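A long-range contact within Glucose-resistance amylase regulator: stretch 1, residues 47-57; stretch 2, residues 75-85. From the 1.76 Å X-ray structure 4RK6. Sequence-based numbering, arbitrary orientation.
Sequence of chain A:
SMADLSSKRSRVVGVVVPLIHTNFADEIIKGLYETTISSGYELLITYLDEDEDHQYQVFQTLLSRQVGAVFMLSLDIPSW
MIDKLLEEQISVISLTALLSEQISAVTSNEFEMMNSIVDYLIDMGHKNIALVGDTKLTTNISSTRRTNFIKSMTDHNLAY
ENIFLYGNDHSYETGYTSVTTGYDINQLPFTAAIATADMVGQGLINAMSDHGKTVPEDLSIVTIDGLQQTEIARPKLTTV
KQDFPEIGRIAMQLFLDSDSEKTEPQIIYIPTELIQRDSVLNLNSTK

Stretch 1 (47-57) YLDEDEDHQYQ
Stretch 2 75-85: LDIPSWMIDKL

The apolar centre of this contact is built on Leu48, at the end of a strand that enters from earlier in the chain and takes in residues 47-48 here (phi/psi -128/124). Its CB points toward the second stretch, and with chi1 t and chi2 p the two methyls reach different partners: CD2 of Leu48 lies 3.5 Å from CD1 of Ile77, and CD1 of Leu48 lies 3.8 Å from CE of Met81. Ile77 directs its own CB away, yet with both chi angles m its CD1 returns to the interface. Met81, modelled as selenomethionine, extends through chi1 t and chi2 t before chi3 turns to m. That turn leaves CE of Met81 3.5 Å from the backbone O of Gln55 and 3.9 Å from CB of Gln55, so a single methyl group touches both strand and helix of stretch 1.

The backbone frame is two helices, 52-57 and 79-85, running nearly parallel: their N-to-C directions differ by 17° (signed crossing angle -17°), and their axes approach to 11.1 Å. At this spacing, large side chains bridge the gap. The CA register pairs Leu48 with Ile77 (CA to CA 8.5 Å), Glu50 with Asp76 (CA to CA 8.3 Å), Glu52 with Pro78 (CA to CA 8.3 Å) and Tyr56 with Met81 (CA to CA 7.8 Å). Pro78 holds the N-cap position of the second helix (phi/psi -68/142), and its CG sits 3.5 Å from OE1 of Gln55. The Gln55 side chain (chi1 m, chi2 t, chi3 -12°) is anchored at its other terminal atom, NE2 donating to the backbone O of Asp49 at 2.9 Å and 155°.

Trp80 has the largest area covered by the opposing stretch, 81 Å². Chi1 p and chi2 -103° bring the Trp80 indole to the first helix, its edge meeting Gln55, with CH2 of Trp80 3.8 Å from C of Gln55 and 3.6 Å from CA of Tyr56. Tyr56 (chi1 t, chi2 74°) brings CD1 to 3.8 Å from CZ3 of Trp80. The tyrosine ring and the indole six-membered ring have centroids 5.9 Å apart and planes at 50°, an oblique pairing. Farther along, the aliphatic CE of Lys84 lies 4.2 Å from CE1 of Tyr56, near the plane of that ring.

Toward the polar edge, NE1 of Trp80 donates to OE1 of Glu52 at 2.9 Å, with an N-H...acceptor angle of 161°. This is the only hydrogen bond across the stretches, and it satisfies the indole's one N-H. Glu52 reaches it with chi1 t and chi2 146°, its CB pointing sideways. The start of its helix is capped by Asp51 (chi1 t), whose OD1 accepts from N of His54 at 3.0 Å and, weakly, from N of Asp53 at 2.9 Å.

At the outer margin, OE2 of Glu50 lies 3.2 Å from OD2 of Asp76. Both carboxylates carry acceptors, so this close approach of like charges is no hydrogen bond; the Glu50 side chain is poorly ordered.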

# COMPACT_ATOMS: atom_id res chain seq x y z
N TYR A 47 -6.53 12.23 -7.11
CA TYR A 47 -5.08 12.19 -7.21
C TYR A 47 -4.55 13.39 -7.97
O TYR A 47 -5.25 14.01 -8.79
CB TYR A 47 -4.60 10.89 -7.86
CG TYR A 47 -4.83 9.69 -6.98
CD1 TYR A 47 -3.97 9.38 -5.94
CD2 TYR A 47 -5.93 8.85 -7.19
CE1 TYR A 47 -4.19 8.28 -5.12
CE2 TYR A 47 -6.16 7.75 -6.37
CZ TYR A 47 -5.28 7.47 -5.34
OH TYR A 47 -5.49 6.38 -4.53
N LEU A 48 -3.31 13.75 -7.65
CA LEU A 48 -2.66 14.91 -8.24
C LEU A 48 -1.29 14.49 -8.78
O LEU A 48 -0.47 13.94 -8.04
CB LEU A 48 -2.47 16.00 -7.19
CG LEU A 48 -2.20 17.39 -7.73
CD1 LEU A 48 -3.51 18.05 -8.13
CD2 LEU A 48 -1.47 18.22 -6.69
N ASP A 49 -1.06 14.75 -10.07
CA ASP A 49 0.27 14.50 -10.66
C ASP A 49 1.05 15.82 -10.76
O ASP A 49 0.65 16.82 -10.16
CB ASP A 49 0.17 13.73 -12.00
CG ASP A 49 -0.55 14.48 -13.11
OD1 ASP A 49 -0.80 15.71 -13.00
OD2 ASP A 49 -0.87 13.83 -14.12
N GLU A 50 2.17 15.82 -11.49
CA GLU A 50 3.07 16.98 -11.54
C GLU A 50 2.78 17.92 -12.71
O GLU A 50 3.55 18.85 -12.96
CB GLU A 50 4.52 16.49 -11.59
CG GLU A 50 5.52 17.41 -10.89
CD GLU A 50 5.41 17.37 -9.38
OE1 GLU A 50 5.54 16.26 -8.81
OE2 GLU A 50 5.20 18.43 -8.77
N ASP A 51 1.67 17.71 -13.41
CA ASP A 51 1.37 18.42 -14.65
C ASP A 51 0.39 19.51 -14.33
O ASP A 51 -0.77 19.24 -14.01
CB ASP A 51 0.77 17.45 -15.68
CG ASP A 51 0.42 18.12 -17.00
OD1 ASP A 51 -0.54 18.93 -17.05
OD2 ASP A 51 1.08 17.81 -18.01
N GLU A 52 0.83 20.76 -14.43
CA GLU A 52 -0.03 21.88 -14.07
C GLU A 52 -1.43 21.86 -14.72
O GLU A 52 -2.42 22.23 -14.08
CB GLU A 52 0.68 23.22 -14.35
CG GLU A 52 0.11 24.37 -13.54
CD GLU A 52 1.17 25.38 -13.15
OE1 GLU A 52 1.37 25.60 -11.92
OE2 GLU A 52 1.79 25.94 -14.08
N ASP A 53 -1.52 21.42 -15.98
CA ASP A 53 -2.82 21.36 -16.67
C ASP A 53 -3.78 20.28 -16.11
O ASP A 53 -4.99 20.47 -16.11
CB ASP A 53 -2.64 21.14 -18.18
CG ASP A 53 -2.15 22.38 -18.89
OD1 ASP A 53 -1.15 22.98 -18.45
OD2 ASP A 53 -2.77 22.77 -19.91
N HIS A 54 -3.23 19.16 -15.67
CA HIS A 54 -4.06 18.13 -15.02
C HIS A 54 -4.47 18.63 -13.64
O HIS A 54 -5.59 18.37 -13.20
CB HIS A 54 -3.29 16.82 -14.89
CG HIS A 54 -2.87 16.23 -16.19
ND1 HIS A 54 -1.79 15.39 -16.32
CD2 HIS A 54 -3.38 16.37 -17.44
CE1 HIS A 54 -1.65 15.03 -17.59
NE2 HIS A 54 -2.61 15.62 -18.29
N GLN A 55 -3.57 19.34 -12.98
CA GLN A 55 -3.86 19.92 -11.67
C GLN A 55 -5.06 20.85 -11.74
O GLN A 55 -5.94 20.82 -10.87
CB GLN A 55 -2.63 20.63 -11.11
CG GLN A 55 -1.48 19.70 -10.75
CD GLN A 55 -0.23 20.44 -10.32
OE1 GLN A 55 -0.13 21.66 -10.50
NE2 GLN A 55 0.74 19.71 -9.75
N TYR A 56 -5.14 21.65 -12.79
CA TYR A 56 -6.25 22.57 -12.93
C TYR A 56 -7.59 21.84 -13.12
O TYR A 56 -8.60 22.27 -12.60
CB TYR A 56 -6.02 23.62 -14.03
CG TYR A 56 -7.09 24.69 -14.01
CD1 TYR A 56 -7.11 25.66 -13.01
CD2 TYR A 56 -8.12 24.69 -14.95
CE1 TYR A 56 -8.10 26.63 -12.97
CE2 TYR A 56 -9.12 25.65 -14.91
CZ TYR A 56 -9.11 26.62 -13.92
OH TYR A 56 -10.10 27.57 -13.88
N GLN A 57 -7.57 20.72 -13.84
CA GLN A 57 -8.78 19.88 -14.01
C GLN A 57 -9.26 19.33 -12.67
O GLN A 57 -10.46 19.36 -12.38
CB GLN A 57 -8.54 18.72 -14.99
CG GLN A 57 -8.16 19.14 -16.41
CD GLN A 57 -9.14 20.13 -17.02
OE1 GLN A 57 -10.35 19.92 -17.00
NE2 GLN A 57 -8.61 21.23 -17.56
N LEU A 75 3.32 17.73 -0.33
CA LEU A 75 4.11 18.92 -0.02
C LEU A 75 4.19 19.79 -1.28
O LEU A 75 4.71 20.91 -1.23
CB LEU A 75 5.50 18.54 0.49
N ASP A 76 3.60 19.30 -2.38
CA ASP A 76 3.85 19.81 -3.73
C ASP A 76 2.65 20.56 -4.37
O ASP A 76 2.59 20.72 -5.59
CB ASP A 76 4.23 18.61 -4.62
CG ASP A 76 5.46 18.87 -5.46
OD1 ASP A 76 5.74 20.04 -5.81
OD2 ASP A 76 6.17 17.88 -5.78
N ILE A 77 1.72 21.06 -3.56
CA ILE A 77 0.52 21.68 -4.11
C ILE A 77 0.85 23.08 -4.62
O ILE A 77 1.52 23.85 -3.91
CB ILE A 77 -0.59 21.80 -3.04
CG1 ILE A 77 -0.94 20.40 -2.47
CG2 ILE A 77 -1.83 22.46 -3.61
CD1 ILE A 77 -1.62 19.48 -3.45
N PRO A 78 0.38 23.43 -5.82
CA PRO A 78 0.65 24.79 -6.29
C PRO A 78 -0.09 25.85 -5.47
O PRO A 78 -1.24 25.66 -5.08
CB PRO A 78 0.14 24.78 -7.73
CG PRO A 78 -0.84 23.67 -7.78
CD PRO A 78 -0.26 22.63 -6.88
N SER A 79 0.57 26.98 -5.23
CA SER A 79 -0.05 28.07 -4.47
C SER A 79 -1.38 28.53 -5.05
O SER A 79 -2.28 28.88 -4.28
CB SER A 79 0.93 29.25 -4.37
OG SER A 79 2.11 28.83 -3.70
N TRP A 80 -1.50 28.55 -6.38
CA TRP A 80 -2.72 29.02 -7.02
C TRP A 80 -3.93 28.14 -6.65
O TRP A 80 -5.03 28.65 -6.61
CB TRP A 80 -2.59 29.16 -8.56
CG TRP A 80 -2.21 27.90 -9.31
CD1 TRP A 80 -0.98 27.58 -9.81
CD2 TRP A 80 -3.08 26.81 -9.65
NE1 TRP A 80 -1.03 26.35 -10.43
CE2 TRP A 80 -2.30 25.85 -10.35
CE3 TRP A 80 -4.44 26.54 -9.43
CZ2 TRP A 80 -2.84 24.65 -10.83
CZ3 TRP A 80 -4.98 25.34 -9.90
CH2 TRP A 80 -4.17 24.41 -10.58
N MSE A 81 -3.72 26.85 -6.40
CA MSE A 81 -4.82 25.95 -6.02
C MSE A 81 -5.32 26.28 -4.64
O MSE A 81 -6.51 26.34 -4.41
CB MSE A 81 -4.41 24.45 -6.07
CG MSE A 81 -5.63 23.54 -5.90
SE MSE A 81 -4.97 21.68 -5.95
CE MSE A 81 -4.46 21.74 -7.84
N ILE A 82 -4.39 26.51 -3.71
CA ILE A 82 -4.74 26.87 -2.34
C ILE A 82 -5.48 28.20 -2.37
O ILE A 82 -6.59 28.31 -1.85
CB ILE A 82 -3.49 26.97 -1.44
CG1 ILE A 82 -2.85 25.59 -1.25
CG2 ILE A 82 -3.85 27.58 -0.08
CD1 ILE A 82 -1.43 25.64 -0.72
N ASP A 83 -4.89 29.20 -3.03
CA ASP A 83 -5.56 30.49 -3.19
C ASP A 83 -6.94 30.40 -3.84
O ASP A 83 -7.89 30.95 -3.32
CB ASP A 83 -4.70 31.49 -3.96
CG ASP A 83 -3.55 32.04 -3.12
OD1 ASP A 83 -3.82 32.58 -2.02
OD2 ASP A 83 -2.38 31.93 -3.58
N LYS A 84 -7.06 29.71 -4.98
CA LYS A 84 -8.35 29.63 -5.66
C LYS A 84 -9.42 28.95 -4.77
O LYS A 84 -10.58 29.38 -4.74
CB LYS A 84 -8.23 28.92 -7.02
CG LYS A 84 -7.64 29.83 -8.11
CD LYS A 84 -7.60 29.10 -9.45
CE LYS A 84 -7.66 30.04 -10.64
NZ LYS A 84 -8.92 30.82 -10.68
N LEU A 85 -9.03 27.94 -4.02
CA LEU A 85 -10.00 27.26 -3.14
C LEU A 85 -10.42 28.17 -2.00
O LEU A 85 -11.61 28.37 -1.76
CB LEU A 85 -9.44 25.94 -2.60
CG LEU A 85 -9.26 24.86 -3.66
CD1 LEU A 85 -8.33 23.80 -3.13
CD2 LEU A 85 -10.58 24.25 -4.10